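Local coordinates for protein DMATS type aromatic prenyltransferase (PDB 6ZS0) that probably transfers a dimethylallyl group to C5 of the indole of tryptophan, as an aromatic prenyltransferase of the DMATS type, at residues A[104-108]-A[109-113]. Numbering follows the deposited sequence. Where two conformers were deposited one is given.
Sequences TMARR and WHFTT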
ATOM      1  N   THR A 104      -8.872  -5.729 -17.807  1.00 16.10           N
ATOM      2  CA  THR A 104     -10.206  -6.288 -17.503  1.00 16.74           C
ATOM      3  C   THR A 104     -10.992  -5.323 -16.619  1.00 16.68           C
ATOM      4  O   THR A 104     -12.176  -5.063 -16.881  1.00 16.31           O
ATOM      5  CB  THR A 104     -10.076  -7.680 -16.905  1.00 17.26           C
ATOM      6  OG1 THR A 104      -9.421  -8.454 -17.918  1.00 18.33           O
ATOM      7  CG2 THR A 104     -11.415  -8.287 -16.554  1.00 17.56           C
ATOM      8  N   MET A 105     -10.360  -4.741 -15.614  1.00 16.17           N
ATOM      9  CA  MET A 105     -11.061  -3.757 -14.756  1.00 16.82           C
ATOM     10  C   MET A 105     -11.470  -2.552 -15.604  1.00 16.91           C
ATOM     11  O   MET A 105     -12.582  -2.030 -15.393  1.00 16.55           O
ATOM     12  CB  MET A 105     -10.142  -3.310 -13.621  1.00 17.74           C
ATOM     13  CG  MET A 105      -9.820  -4.421 -12.673  1.00 18.22           C
ATOM     14  SD  MET A 105      -8.507  -3.866 -11.512  1.00 20.77           S
ATOM     15  CE  MET A 105      -8.099  -5.432 -10.746  1.00 20.61           C
ATOM     16  N   ALA A 106     -10.613  -2.104 -16.505  1.00 16.82           N
ATOM     17  CA  ALA A 106     -10.882  -0.929 -17.374  1.00 17.89           C
ATOM     18  C   ALA A 106     -12.068  -1.233 -18.284  1.00 18.65           C
ATOM     19  O   ALA A 106     -12.877  -0.289 -18.497  1.00 19.90           O
ATOM     20  CB  ALA A 106      -9.682  -0.530 -18.171  1.00 18.05           C
ATOM     21  N   ARG A 107     -12.202  -2.438 -18.793  1.00 19.16           N
ATOM     22  CA  ARG A 107     -13.344  -2.781 -19.688  1.00 20.33           C
ATOM     23  C   ARG A 107     -14.624  -2.825 -18.860  1.00 21.42           C
ATOM     24  O   ARG A 107     -15.714  -2.569 -19.419  1.00 22.43           O
ATOM     25  CB  ARG A 107     -13.104  -4.088 -20.417  1.00 20.78           C
ATOM     26  CG  ARG A 107     -11.958  -4.031 -21.412  1.00 20.86           C
ATOM     27  CD  ARG A 107     -11.980  -5.241 -22.320  1.00 21.48           C
ATOM     28  NE  ARG A 107     -11.904  -6.499 -21.592  1.00 21.87           N
ATOM     29  CZ  ARG A 107     -10.794  -7.088 -21.156  1.00 22.50           C
ATOM     30  NH1 ARG A 107     -10.880  -8.242 -20.513  1.00 22.39           N
ATOM     31  NH2 ARG A 107      -9.607  -6.535 -21.358  1.00 22.81           N
ATOM     32  N   ARG A 108     -14.520  -3.108 -17.582  1.00 21.12           N
ATOM     33  CA  ARG A 108     -15.693  -3.169 -16.691  1.00 22.32           C
ATOM     34  C   ARG A 108     -16.167  -1.763 -16.318  1.00 22.70           C
ATOM     35  O   ARG A 108     -17.407  -1.528 -16.380  1.00 23.79           O
ATOM     36  CB  ARG A 108     -15.364  -3.963 -15.438  1.00 23.16           C
ATOM     37  CG  ARG A 108     -16.538  -4.116 -14.484  1.00 24.72           C
ATOM     38  CD  ARG A 108     -16.245  -5.134 -13.426  1.00 26.17           C
ATOM     39  NE  ARG A 108     -17.344  -5.161 -12.473  1.00 28.40           N
ATOM     40  CZ  ARG A 108     -17.438  -5.974 -11.440  1.00 29.69           C
ATOM     41  NH1 ARG A 108     -18.480  -5.872 -10.632  1.00 31.38           N
ATOM     42  NH2 ARG A 108     -16.498  -6.872 -11.210  1.00 30.13           N
ATOM     43  N   TRP A 109     -15.258  -0.901 -15.868  1.00 22.46           N
ATOM     44  CA  TRP A 109     -15.593   0.444 -15.303  1.00 23.43           C
ATOM     45  C   TRP A 109     -15.240   1.598 -16.253  1.00 24.31           C
ATOM     46  O   TRP A 109     -15.626   2.734 -15.966  1.00 24.34           O
ATOM     47  CB  TRP A 109     -14.940   0.626 -13.933  1.00 23.46           C
ATOM     48  CG  TRP A 109     -15.438  -0.379 -12.952  1.00 23.51           C
ATOM     49  CD1 TRP A 109     -16.733  -0.600 -12.604  1.00 23.86           C
ATOM     50  CD2 TRP A 109     -14.652  -1.316 -12.195  1.00 23.24           C
ATOM     51  NE1 TRP A 109     -16.813  -1.625 -11.700  1.00 24.13           N
ATOM     52  CE2 TRP A 109     -15.558  -2.078 -11.423  1.00 23.63           C
ATOM     53  CE3 TRP A 109     -13.283  -1.594 -12.102  1.00 23.43           C
ATOM     54  CZ2 TRP A 109     -15.128  -3.094 -10.569  1.00 23.54           C
ATOM     55  CZ3 TRP A 109     -12.860  -2.597 -11.252  1.00 22.77           C
ATOM     56  CH2 TRP A 109     -13.775  -3.335 -10.500  1.00 23.14           C
ATOM     57  N   HIS A 110     -14.534   1.314 -17.342  0.51 24.93           N
ATOM     58  CA  HIS A 110     -14.291   2.264 -18.454  0.51 26.17           C
ATOM     59  C   HIS A 110     -13.467   3.468 -17.966  0.51 26.70           C
ATOM     60  O   HIS A 110     -13.615   4.556 -18.584  0.51 27.57           O
ATOM     61  CB  HIS A 110     -15.635   2.669 -19.104  0.51 26.94           C
ATOM     62  CG  HIS A 110     -16.675   1.585 -19.121  0.51 27.60           C
ATOM     63  ND1 HIS A 110     -16.652   0.536 -20.023  0.51 28.06           N
ATOM     64  CD2 HIS A 110     -17.768   1.387 -18.352  0.51 28.12           C
ATOM     65  CE1 HIS A 110     -17.688  -0.256 -19.803  0.51 28.11           C
ATOM     66  NE2 HIS A 110     -18.383   0.241 -18.782  0.51 28.07           N
ATOM     67  N   PHE A 111     -12.611   3.296 -16.940  1.00 26.26           N
ATOM     68  CA  PHE A 111     -11.574   4.301 -16.586  1.00 26.51           C
ATOM     69  C   PHE A 111     -10.567   4.359 -17.741  1.00 27.19           C
ATOM     70  O   PHE A 111     -10.476   3.420 -18.565  1.00 26.79           O
ATOM     71  CB  PHE A 111     -10.935   4.049 -15.214  1.00 26.73           C
ATOM     72  CG  PHE A 111     -10.266   2.717 -15.021  1.00 25.62           C
ATOM     73  CD1 PHE A 111     -10.917   1.695 -14.355  1.00 25.33           C
ATOM     74  CD2 PHE A 111      -8.970   2.502 -15.457  1.00 25.25           C
ATOM     75  CE1 PHE A 111     -10.308   0.469 -14.169  1.00 24.43           C
ATOM     76  CE2 PHE A 111      -8.369   1.264 -15.279  1.00 24.38           C
ATOM     77  CZ  PHE A 111      -9.040   0.253 -14.638  1.00 24.18           C
ATOM     78  N   THR A 112      -9.862   5.471 -17.852  1.00 29.06           N
ATOM     79  CA  THR A 112      -8.898   5.713 -18.955  1.00 29.88           C
ATOM     80  C   THR A 112      -7.556   5.083 -18.557  1.00 28.63           C
ATOM     81  O   THR A 112      -7.154   5.224 -17.377  1.00 27.61           O
ATOM     82  CB  THR A 112      -8.842   7.210 -19.286  1.00 32.08           C
ATOM     83  OG1 THR A 112     -10.060   7.484 -19.997  1.00 34.63           O
ATOM     84  CG2 THR A 112      -7.637   7.609 -20.108  1.00 32.56           C
ATOM     85  N   THR A 113      -6.906   4.407 -19.495  1.00 27.75           N
ATOM     86  CA  THR A 113      -5.600   3.724 -19.282  1.00 27.85           C
ATOM     87  C   THR A 113      -4.513   4.345 -20.166  1.00 27.81           C
ATOM     88  O   THR A 113      -3.450   3.753 -20.247  1.00 26.68           O
ATOM     89  CB  THR A 113      -5.713   2.220 -19.555  1.00 28.43           C
ATOM     90  OG1 THR A 113      -6.195   2.060 -20.893  1.00 29.43           O
ATOM     91  CG2 THR A 113      -6.619   1.511 -18.569  1.00 28.85           C
TER
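Over one face of the Trp109 indole runs the aliphatic part of Arg108, whose CG sits 3.8 Å from the centroid of the five-membered ring in a CH-pi contact. With CG anti to the backbone N (chi1 -178°) and the chain extended to NE, Arg108 runs alongside Trp109, and Trp109 CZ2 lies over one guanidinium face, displaced toward its rim, the two planes 26° apart. A long side chain suits this place, greasy along the indole and charged at its end, on a residue that is exposed overall. The Phe111 ring receives Ala106 CA over one face, 3.7 Å from its centroid, while Met105 CB lies at its edge, in plane. Small Ala106 lets the phenyl come this close. Flexible Met105 bridges both aromatics, its CB 3.7 Å from Trp109 CZ3, before continuing to Cys136 and Leu138 of strand 135-139. A leucine in place of Trp109 would probably leave Arg108 without its flat support and open a gap beside Met105 and Val34. The backbone closes the helix: Trp109 N donates to Met105 O (2.9 Å), and His110 N to Ala106 O (2.6 Å), less straight at 132°. With His110 at positive phi, this is the C-terminal end of helix 91-109, where the chain turns so that the Phe111 ring folds back against Met105 and Ala106 of the last turn, on the outer helical layer of the ABBA prenyltransferase barrel.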